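Local structure of trehalose synthase regulatory protein (Candida albicans, 5HUS) at residues I24-I29 with V246-G251; V71-Y76 with I92-E97; N272-T277 with A290-R295. The protein probably serves as a regulatory component of fungal trehalose synthesis, its C-terminal domain having the haloacid dehalogenase (HAD) fold of trehalose-phosphate phosphatases. All coordinates share one frame; numbering follows the deposited sequence.

In the fold
All three interactions pair neighbouring parallel strands of one mixed sheet, whose middle runs 292-294, 272-278, 243-250, 20-26, 69-74, 93-96. Interaction 1 joins the central strand 20-26 to its neighbour 243-250, interaction 2 the pair on one flank and interaction 3 the pair on the other. Their centres lie about 9 Å (1 to 2) and 10 Å (1 to 3) apart, while 2 and 3 are about 18 Å apart and do not touch. Backbone bonds link them: Leu25 probably pairs with Tyr72 and Leu74, and Val246 with Asn272. Interaction 1 spans 216 intervening residues, bringing distant sequence together in the Rossmann-like HAD core; interaction 2 falls within that span, and interaction 3 follows it.

Interaction 1: residues I24-I29 with V246-G251; sequences ILALEI and VLYSGG
Ile24 and Tyr248 lie side by side on one face of the sheet, Ile24 CG2 resting 3.7 Å from ring atom CD2 of Tyr248. The two side chains cross obliquely. At the phenol end of the ring, Ala26 CB lies 3.3 Å from Tyr248 OH and 3.8 Å from its CZ. On the other face Leu25 CD2 sits against Ser249 CB at 3.8 Å. Between the two faces three nearly straight backbone bonds make a parallel ladder: Ile24 N to Leu247 O (2.8 Å), Ser249 N to Ile24 O (3.0 Å) and Ala26 N to Ser249 O (2.8 Å). This is the centre of a Rossmann-like HAD domain. In active HAD phosphatases the end of the first central strand carries the paired aspartates of motif I; at what is probably the matching place this chain has Ala26 and Glu28. Just there a water lies 2.8 Å from Ser249 OG and donates weakly to the carbonyls of Ala26 and Gly250. Tyr248 CG, anti to its backbone N (chi1 175°), lies beside the carbonyl carbon; Asp256 and Asn259 of helix 254-265 hydrogen-bond the OH. Leu25 and Leu247 meet Leu304 of helix 297-304, while Ile205 of helix 200-213 touches Ile24 and Tyr248.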
loop_
_atom_site.group_PDB
_atom_site.type_symbol
_atom_site.label_atom_id
_atom_site.label_comp_id
_atom_site.label_asym_id
_atom_site.label_seq_id
_atom_site.Cartn_x
_atom_site.Cartn_y
_atom_site.Cartn_z
ATOM N N ILE A 24 5.966 -6.321 4.420
ATOM C CA ILE A 24 5.141 -5.166 4.083
ATOM C C ILE A 24 3.682 -5.537 4.270
ATOM O O ILE A 24 3.181 -6.471 3.638
ATOM C CB ILE A 24 5.410 -4.690 2.634
ATOM C CG1 ILE A 24 6.859 -4.201 2.525
ATOM C CG2 ILE A 24 4.428 -3.588 2.235
ATOM C CD1 ILE A 24 7.336 -3.988 1.122
ATOM N N LEU A 25 3.017 -4.830 5.183
ATOM C CA LEU A 25 1.636 -5.136 5.535
ATOM C C LEU A 25 0.699 -4.022 5.083
ATOM O O LEU A 25 0.762 -2.904 5.599
ATOM C CB LEU A 25 1.508 -5.349 7.045
ATOM C CG LEU A 25 2.465 -6.385 7.648
ATOM C CD1 LEU A 25 2.256 -6.516 9.164
ATOM C CD2 LEU A 25 2.275 -7.724 6.951
ATOM N N ALA A 26 -0.159 -4.330 4.113
ATOM C CA ALA A 26 -1.179 -3.383 3.658
ATOM C C ALA A 26 -2.428 -3.591 4.487
ATOM O O ALA A 26 -3.239 -4.466 4.194
ATOM C CB ALA A 26 -1.473 -3.564 2.168
ATOM N N LEU A 27 -2.569 -2.786 5.532
ATOM C CA LEU A 27 -3.653 -2.952 6.495
ATOM C C LEU A 27 -4.439 -1.665 6.656
ATOM O O LEU A 27 -3.895 -0.572 6.508
ATOM C CB LEU A 27 -3.102 -3.385 7.853
ATOM C CG LEU A 27 -2.256 -4.655 7.908
ATOM C CD1 LEU A 27 -1.678 -4.850 9.297
ATOM C CD2 LEU A 27 -3.088 -5.860 7.495
ATOM N N GLU A 28 -5.724 -1.804 6.962
ATOM C CA GLU A 28 -6.553 -0.655 7.296
ATOM C C GLU A 28 -6.365 -0.336 8.775
ATOM O O GLU A 28 -6.785 -1.103 9.636
ATOM C CB GLU A 28 -8.022 -0.941 6.989
ATOM C CG GLU A 28 -8.309 -1.216 5.524
ATOM C CD GLU A 28 -8.418 0.055 4.700
ATOM O OE1 GLU A 28 -9.425 0.781 4.856
ATOM O OE2 GLU A 28 -7.500 0.330 3.898
ATOM N N ILE A 29 -5.707 0.778 9.063
ATOM C CA ILE A 29 -5.430 1.151 10.441
ATOM C C ILE A 29 -6.428 2.220 10.875
ATOM O O ILE A 29 -6.657 3.190 10.154
ATOM C CB ILE A 29 -3.989 1.660 10.602
ATOM C CG1 ILE A 29 -3.001 0.587 10.146
ATOM C CG2 ILE A 29 -3.711 2.055 12.040
ATOM C CD1 ILE A 29 -3.076 -0.698 10.935
ATOM N N VAL A 246 11.277 -11.593 1.367
ATOM C CA VAL A 246 10.292 -10.506 1.298
ATOM C C VAL A 246 8.880 -11.074 1.407
ATOM O O VAL A 246 8.560 -12.093 0.788
ATOM C CB VAL A 246 10.413 -9.695 -0.008
ATOM C CG1 VAL A 246 9.416 -8.537 -0.016
ATOM C CG2 VAL A 246 11.827 -9.171 -0.188
ATOM N N LEU A 247 8.041 -10.421 2.203
ATOM C CA LEU A 247 6.660 -10.847 2.365
ATOM C C LEU A 247 5.732 -9.650 2.192
ATOM O O LEU A 247 6.017 -8.564 2.689
ATOM C CB LEU A 247 6.449 -11.495 3.741
ATOM C CG LEU A 247 5.087 -12.113 4.087
ATOM C CD1 LEU A 247 5.282 -13.242 5.092
ATOM C CD2 LEU A 247 4.094 -11.098 4.652
ATOM N N TYR A 248 4.630 -9.852 1.482
ATOM C CA TYR A 248 3.605 -8.818 1.366
ATOM C C TYR A 248 2.267 -9.406 1.743
ATOM O O TYR A 248 1.916 -10.489 1.275
ATOM C CB TYR A 248 3.553 -8.243 -0.057
ATOM C CG TYR A 248 2.436 -7.246 -0.279
ATOM C CD1 TYR A 248 1.165 -7.664 -0.668
ATOM C CD2 TYR A 248 2.642 -5.886 -0.073
ATOM C CE1 TYR A 248 0.133 -6.755 -0.852
ATOM C CE2 TYR A 248 1.620 -4.972 -0.255
ATOM C CZ TYR A 248 0.371 -5.413 -0.647
ATOM O OH TYR A 248 -0.653 -4.517 -0.850
ATOM N N SER A 249 1.528 -8.704 2.603
ATOM C CA SER A 249 0.176 -9.110 2.951
ATOM C C SER A 249 -0.789 -7.983 2.628
ATOM O O SER A 249 -0.488 -6.812 2.865
ATOM C CB SER A 249 0.070 -9.479 4.430
ATOM O OG SER A 249 -1.256 -9.871 4.743
ATOM N N GLY A 250 -1.950 -8.332 2.090
ATOM C CA GLY A 250 -2.935 -7.321 1.770
ATOM C C GLY A 250 -4.342 -7.866 1.758
ATOM O O GLY A 250 -4.659 -8.827 2.464
ATOM N N GLY A 251 -5.187 -7.232 0.958
ATOM C CA GLY A 251 -6.544 -7.690 0.755
ATOM C C GLY A 251 -6.756 -8.052 -0.698
ATOM O O GLY A 251 -5.812 -8.377 -1.414
HETATM O O HOH W 1 -3.127 -7.802 4.835
#

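Interaction 2: residues V71-Y76 with I92-E97; sequences VYLLSY and IGLIAE
Tyr72 and Gly93 face each other across two parallel strands, 69-74 and 93-96, which with helix 79-86 between them form a beta-alpha-beta unit of the HAD domain's Rossmann-like sheet. Four backbone hydrogen bonds alternate along the pair. Gly93 N gives to Val71 O and Leu73 N to Gly93 O, the latter donor tilted 35° from the carbonyl plane; Ile95 N then gives to Leu73 O, and Ser75 N to Ile95 O at 3.0 Å. The strands twist by 21°.

The aromatic contact is a CH-pi interaction. Gly93 CA stands over one face of the Tyr72 ring, 3.8 Å from its centroid and displaced toward the rim at CD2. A beta-carbon on residue 93 would fall on the ring at CD2, so this close approach depends on the glycine having none. Tyr72 OH hydrogen-bonds NE2 of His212, in helix 200-213, and the backbone N of Ile105; Ala204 and Val208 of the same helix touch Ile95.

Apolar side chains fill both faces. On the Tyr72 face, Leu74 has CG anti to its backbone N (chi1 174°), and from CG its methyl CD1 comes within 3.5 Å of Ile95 CG2. On the reverse, Leu73 CD2 and Leu94 CD2 are 4.2 Å apart, and Phe86 of helix 79-86 packs on both leucines.

Beyond the strands the carboxylate of Glu97 bonds with the Thr148 side chain and the backbone N of Ala147 and Asp146, while Glu97 CA directs its hydrogen at Tyr76 O, 3.5 Å away.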
loop_
_atom_site.group_PDB
_atom_site.type_symbol
_atom_site.label_atom_id
_atom_site.label_comp_id
_atom_site.label_asym_id
_atom_site.label_seq_id
_atom_site.Cartn_x
_atom_site.Cartn_y
_atom_site.Cartn_z
ATOM N N VAL A 71 9.625 -4.344 9.391
ATOM C CA VAL A 71 8.193 -4.361 9.120
ATOM C C VAL A 71 7.708 -2.981 8.703
ATOM O O VAL A 71 7.965 -2.001 9.403
ATOM C CB VAL A 71 7.392 -4.821 10.355
ATOM C CG1 VAL A 71 5.907 -4.862 10.045
ATOM C CG2 VAL A 71 7.884 -6.192 10.814
ATOM N N TYR A 72 7.029 -2.916 7.556
ATOM C CA TYR A 72 6.462 -1.664 7.039
ATOM C C TYR A 72 4.960 -1.757 6.868
ATOM O O TYR A 72 4.442 -2.755 6.367
ATOM C CB TYR A 72 7.094 -1.286 5.693
ATOM C CG TYR A 72 8.462 -0.689 5.843
ATOM C CD1 TYR A 72 9.554 -1.488 6.173
ATOM C CD2 TYR A 72 8.668 0.673 5.672
ATOM C CE1 TYR A 72 10.810 -0.938 6.336
ATOM C CE2 TYR A 72 9.923 1.231 5.827
ATOM C CZ TYR A 72 10.986 0.423 6.165
ATOM O OH TYR A 72 12.238 0.974 6.310
ATOM N N LEU A 73 4.266 -0.707 7.297
ATOM C CA LEU A 73 2.843 -0.555 7.026
ATOM C C LEU A 73 2.622 0.201 5.719
ATOM O O LEU A 73 3.201 1.267 5.517
ATOM C CB LEU A 73 2.163 0.197 8.170
ATOM C CG LEU A 73 0.716 0.604 7.894
ATOM C CD1 LEU A 73 -0.204 -0.601 8.019
ATOM C CD2 LEU A 73 0.284 1.732 8.838
ATOM N N LEU A 74 1.795 -0.356 4.839
ATOM C CA LEU A 74 1.393 0.330 3.613
ATOM C C LEU A 74 -0.042 0.777 3.806
ATOM O O LEU A 74 -0.934 -0.047 4.019
ATOM C CB LEU A 74 1.535 -0.581 2.385
ATOM C CG LEU A 74 1.006 -0.036 1.053
ATOM C CD1 LEU A 74 1.739 1.240 0.631
ATOM C CD2 LEU A 74 1.106 -1.097 -0.040
ATOM N N SER A 75 -0.254 2.087 3.747
ATOM C CA SER A 75 -1.532 2.691 4.121
ATOM C C SER A 75 -1.928 3.769 3.132
ATOM O O SER A 75 -1.063 4.448 2.572
ATOM C CB SER A 75 -1.437 3.286 5.528
ATOM O OG SER A 75 -2.593 4.046 5.859
ATOM N N TYR A 76 -3.232 3.932 2.928
ATOM C CA TYR A 76 -3.746 5.032 2.108
ATOM C C TYR A 76 -3.731 6.364 2.840
ATOM O O TYR A 76 -3.908 7.412 2.221
ATOM C CB TYR A 76 -5.178 4.752 1.646
ATOM C CG TYR A 76 -5.286 3.784 0.496
ATOM C CD1 TYR A 76 -4.968 4.176 -0.796
ATOM C CD2 TYR A 76 -5.725 2.484 0.702
ATOM C CE1 TYR A 76 -5.068 3.288 -1.852
ATOM C CE2 TYR A 76 -5.831 1.593 -0.342
ATOM C CZ TYR A 76 -5.503 1.999 -1.617
ATOM O OH TYR A 76 -5.609 1.109 -2.661
ATOM N N ILE A 92 8.034 0.634 13.564
ATOM C CA ILE A 92 7.266 0.326 12.362
ATOM C C ILE A 92 7.566 1.318 11.234
ATOM O O ILE A 92 7.388 2.527 11.394
ATOM C CB ILE A 92 5.744 0.347 12.653
ATOM C CG1 ILE A 92 5.390 -0.646 13.768
ATOM C CG2 ILE A 92 4.938 0.059 11.391
ATOM C CD1 ILE A 92 3.928 -1.000 13.809
ATOM N N GLY A 93 8.019 0.811 10.094
ATOM C CA GLY A 93 8.194 1.659 8.931
ATOM C C GLY A 93 6.839 2.061 8.377
ATOM O O GLY A 93 5.853 1.323 8.512
ATOM N N LEU A 94 6.777 3.240 7.769
ATOM C CA LEU A 94 5.517 3.750 7.249
ATOM C C LEU A 94 5.588 4.090 5.773
ATOM O O LEU A 94 6.548 4.717 5.304
ATOM C CB LEU A 94 5.080 4.995 8.035
ATOM C CG LEU A 94 4.935 4.803 9.553
ATOM C CD1 LEU A 94 4.781 6.154 10.259
ATOM C CD2 LEU A 94 3.774 3.882 9.890
ATOM N N ILE A 95 4.558 3.685 5.041
ATOM C CA ILE A 95 4.393 4.101 3.653
ATOM C C ILE A 95 3.013 4.754 3.552
ATOM O O ILE A 95 1.998 4.095 3.770
ATOM C CB ILE A 95 4.520 2.918 2.675
ATOM C CG1 ILE A 95 5.846 2.186 2.887
ATOM C CG2 ILE A 95 4.460 3.417 1.244
ATOM C CD1 ILE A 95 5.918 0.845 2.171
ATOM N N ALA A 96 2.988 6.052 3.249
ATOM C CA ALA A 96 1.752 6.835 3.280
ATOM C C ALA A 96 1.193 7.091 1.887
ATOM O O ALA A 96 1.935 7.098 0.903
ATOM C CB ALA A 96 1.987 8.167 3.987
ATOM N N GLU A 97 -0.120 7.315 1.829
ATOM C CA GLU A 97 -0.851 7.542 0.578
ATOM C C GLU A 97 -0.453 6.532 -0.487
ATOM O O GLU A 97 -0.157 6.879 -1.637
ATOM C CB GLU A 97 -0.646 8.979 0.078
ATOM C CG GLU A 97 -1.178 10.018 1.068
ATOM C CD GLU A 97 -1.412 11.383 0.448
ATOM O OE1 GLU A 97 -1.883 11.455 -0.714
ATOM O OE2 GLU A 97 -1.137 12.388 1.133
#

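Interaction 3: residues N272-T277 with A290-R295; sequences NTLTVT and ATYGVR
Thr275 and Thr291 meet because chi1 of Thr275 (50°) sets OG1 between its own backbone N and carbonyl carbon, turned to segment 290-295. There OG1 accepts the N-H of Thr291 at 3.1 Å, and it also bonds OD1 of Asn264, so the hydroxyl has two partners. Tyr292 has CG anti to its carbonyl carbon (chi1 -64°), and its ring comes to lie with Thr275 O at the edge, near the ring plane. The side chains of Leu274 and Tyr292 cross at about a right angle, Leu274 CG standing 3.8 Å from Tyr292 CD2.

The backbone carries the parallel pairing. Thr275 O takes the N-H of Tyr292 at 3.0 Å and, more weakly, that of Thr291. Thr277 N then gives to Tyr292 O, and Val294 N to Thr277 O at 2.8 Å. In between, Val276 CA and Gly293 CA point C-H groups at the carbonyls of Tyr292 and Thr277. A water adds a polar bridge at the exposed border, accepting from Thr275 N and lying 2.6 Å from Thr291 OG1.

Following the alternation of the strands, Val276 CG2 packs 3.6 Å from Val294 CG2 on the tyrosine side. Ala290, in the loop before strand 292-294, packs on Thr277, its CB 3.8 Å from Thr277 CB.

This pair lies toward one edge of the HAD domain's sheet. Strand 243-250 hydrogen-bonds the other side of strand 272-278, and strand 4-5 follows 292-294 as the outermost strand. Helix 8-15 brings Trp14 onto Leu274 and Ala10 onto Tyr292, whereas helix 254-265 places Tyr260 against Thr275 and Ala290.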
loop_
_atom_site.group_PDB
_atom_site.type_symbol
_atom_site.label_atom_id
_atom_site.label_comp_id
_atom_site.label_asym_id
_atom_site.label_seq_id
_atom_site.Cartn_x
_atom_site.Cartn_y
_atom_site.Cartn_z
ATOM N N ASN A 272 13.586 -15.941 -1.019
ATOM C CA ASN A 272 12.288 -16.311 -0.477
ATOM C C ASN A 272 11.308 -15.157 -0.628
ATOM O O ASN A 272 11.628 -14.023 -0.277
ATOM C CB ASN A 272 12.402 -16.716 0.991
ATOM C CG ASN A 272 12.847 -18.149 1.160
ATOM O OD1 ASN A 272 13.282 -18.788 0.203
ATOM N ND2 ASN A 272 12.731 -18.667 2.378
ATOM N N THR A 273 10.140 -15.446 -1.196
ATOM C CA THR A 273 9.063 -14.465 -1.301
ATOM C C THR A 273 7.775 -15.137 -0.865
ATOM O O THR A 273 7.616 -16.347 -1.012
ATOM C CB THR A 273 8.902 -13.890 -2.736
ATOM O OG1 THR A 273 8.453 -14.919 -3.631
ATOM C CG2 THR A 273 10.217 -13.312 -3.246
ATOM N N LEU A 274 6.861 -14.360 -0.302
ATOM C CA LEU A 274 5.582 -14.901 0.119
ATOM C C LEU A 274 4.533 -13.810 -0.001
ATOM O O LEU A 274 4.745 -12.686 0.434
ATOM C CB LEU A 274 5.657 -15.435 1.556
ATOM C CG LEU A 274 4.466 -16.198 2.157
ATOM C CD1 LEU A 274 4.947 -17.084 3.302
ATOM C CD2 LEU A 274 3.364 -15.266 2.658
ATOM N N THR A 275 3.410 -14.151 -0.611
ATOM C CA THR A 275 2.278 -13.245 -0.676
ATOM C C THR A 275 1.085 -13.906 0.001
ATOM O O THR A 275 0.825 -15.094 -0.204
ATOM C CB THR A 275 1.927 -12.876 -2.123
ATOM O OG1 THR A 275 1.817 -14.071 -2.906
ATOM C CG2 THR A 275 3.011 -11.990 -2.725
ATOM N N VAL A 276 0.370 -13.140 0.815
ATOM C CA VAL A 276 -0.789 -13.667 1.525
ATOM C C VAL A 276 -1.897 -12.622 1.554
ATOM O O VAL A 276 -1.642 -11.434 1.769
ATOM C CB VAL A 276 -0.423 -14.109 2.965
ATOM C CG1 VAL A 276 0.310 -12.998 3.707
ATOM C CG2 VAL A 276 -1.662 -14.540 3.728
ATOM N N THR A 277 -3.124 -13.057 1.299
ATOM C CA THR A 277 -4.250 -12.141 1.309
ATOM C C THR A 277 -5.232 -12.477 2.418
ATOM O O THR A 277 -5.404 -13.642 2.774
ATOM C CB THR A 277 -5.006 -12.138 -0.036
ATOM O OG1 THR A 277 -6.050 -11.159 0.015
ATOM C CG2 THR A 277 -5.620 -13.502 -0.337
ATOM N N ALA A 290 -2.190 -13.795 -4.943
ATOM C CA ALA A 290 -1.610 -14.156 -3.653
ATOM C C ALA A 290 -1.513 -15.676 -3.541
ATOM O O ALA A 290 -2.418 -16.393 -3.964
ATOM C CB ALA A 290 -2.432 -13.585 -2.498
ATOM N N THR A 291 -0.413 -16.163 -2.982
ATOM C CA THR A 291 -0.235 -17.605 -2.817
ATOM C C THR A 291 -1.074 -18.145 -1.667
ATOM O O THR A 291 -1.698 -19.204 -1.783
ATOM C CB THR A 291 1.239 -17.967 -2.564
ATOM O OG1 THR A 291 2.058 -17.390 -3.586
ATOM C CG2 THR A 291 1.428 -19.483 -2.548
ATOM N N TYR A 292 -1.092 -17.406 -0.561
ATOM C CA TYR A 292 -1.742 -17.855 0.671
ATOM C C TYR A 292 -2.936 -16.991 1.053
ATOM O O TYR A 292 -3.041 -15.840 0.627
ATOM C CB TYR A 292 -0.740 -17.854 1.825
ATOM C CG TYR A 292 0.407 -18.822 1.676
ATOM C CD1 TYR A 292 0.335 -20.101 2.215
ATOM C CD2 TYR A 292 1.574 -18.452 1.019
ATOM C CE1 TYR A 292 1.390 -20.991 2.089
ATOM C CE2 TYR A 292 2.631 -19.331 0.887
ATOM C CZ TYR A 292 2.535 -20.599 1.425
ATOM O OH TYR A 292 3.592 -21.479 1.297
ATOM N N GLY A 293 -3.827 -17.540 1.874
ATOM C CA GLY A 293 -4.940 -16.770 2.410
ATOM C C GLY A 293 -5.091 -16.912 3.920
ATOM O O GLY A 293 -4.817 -17.976 4.476
ATOM N N VAL A 294 -5.507 -15.832 4.581
ATOM C CA VAL A 294 -5.876 -15.855 6.000
ATOM C C VAL A 294 -7.265 -15.268 6.177
ATOM O O VAL A 294 -7.645 -14.342 5.467
ATOM C CB VAL A 294 -4.907 -15.052 6.897
ATOM C CG1 VAL A 294 -3.871 -15.958 7.536
ATOM C CG2 VAL A 294 -4.273 -13.904 6.128
ATOM N N ARG A 295 -8.019 -15.775 7.147
ATOM C CA ARG A 295 -9.410 -15.357 7.281
ATOM C C ARG A 295 -9.621 -14.203 8.256
ATOM O O ARG A 295 -10.723 -13.666 8.348
ATOM C CB ARG A 295 -10.272 -16.555 7.683
ATOM C CG ARG A 295 -10.248 -17.640 6.629
ATOM C CD ARG A 295 -11.438 -18.573 6.700
ATOM N NE ARG A 295 -11.607 -19.273 5.430
ATOM C CZ ARG A 295 -12.530 -18.964 4.523
ATOM N NH1 ARG A 295 -13.389 -17.979 4.754
ATOM N NH2 ARG A 295 -12.603 -19.648 3.389
HETATM O O HOH W 2 4.146 -16.747 -2.264
#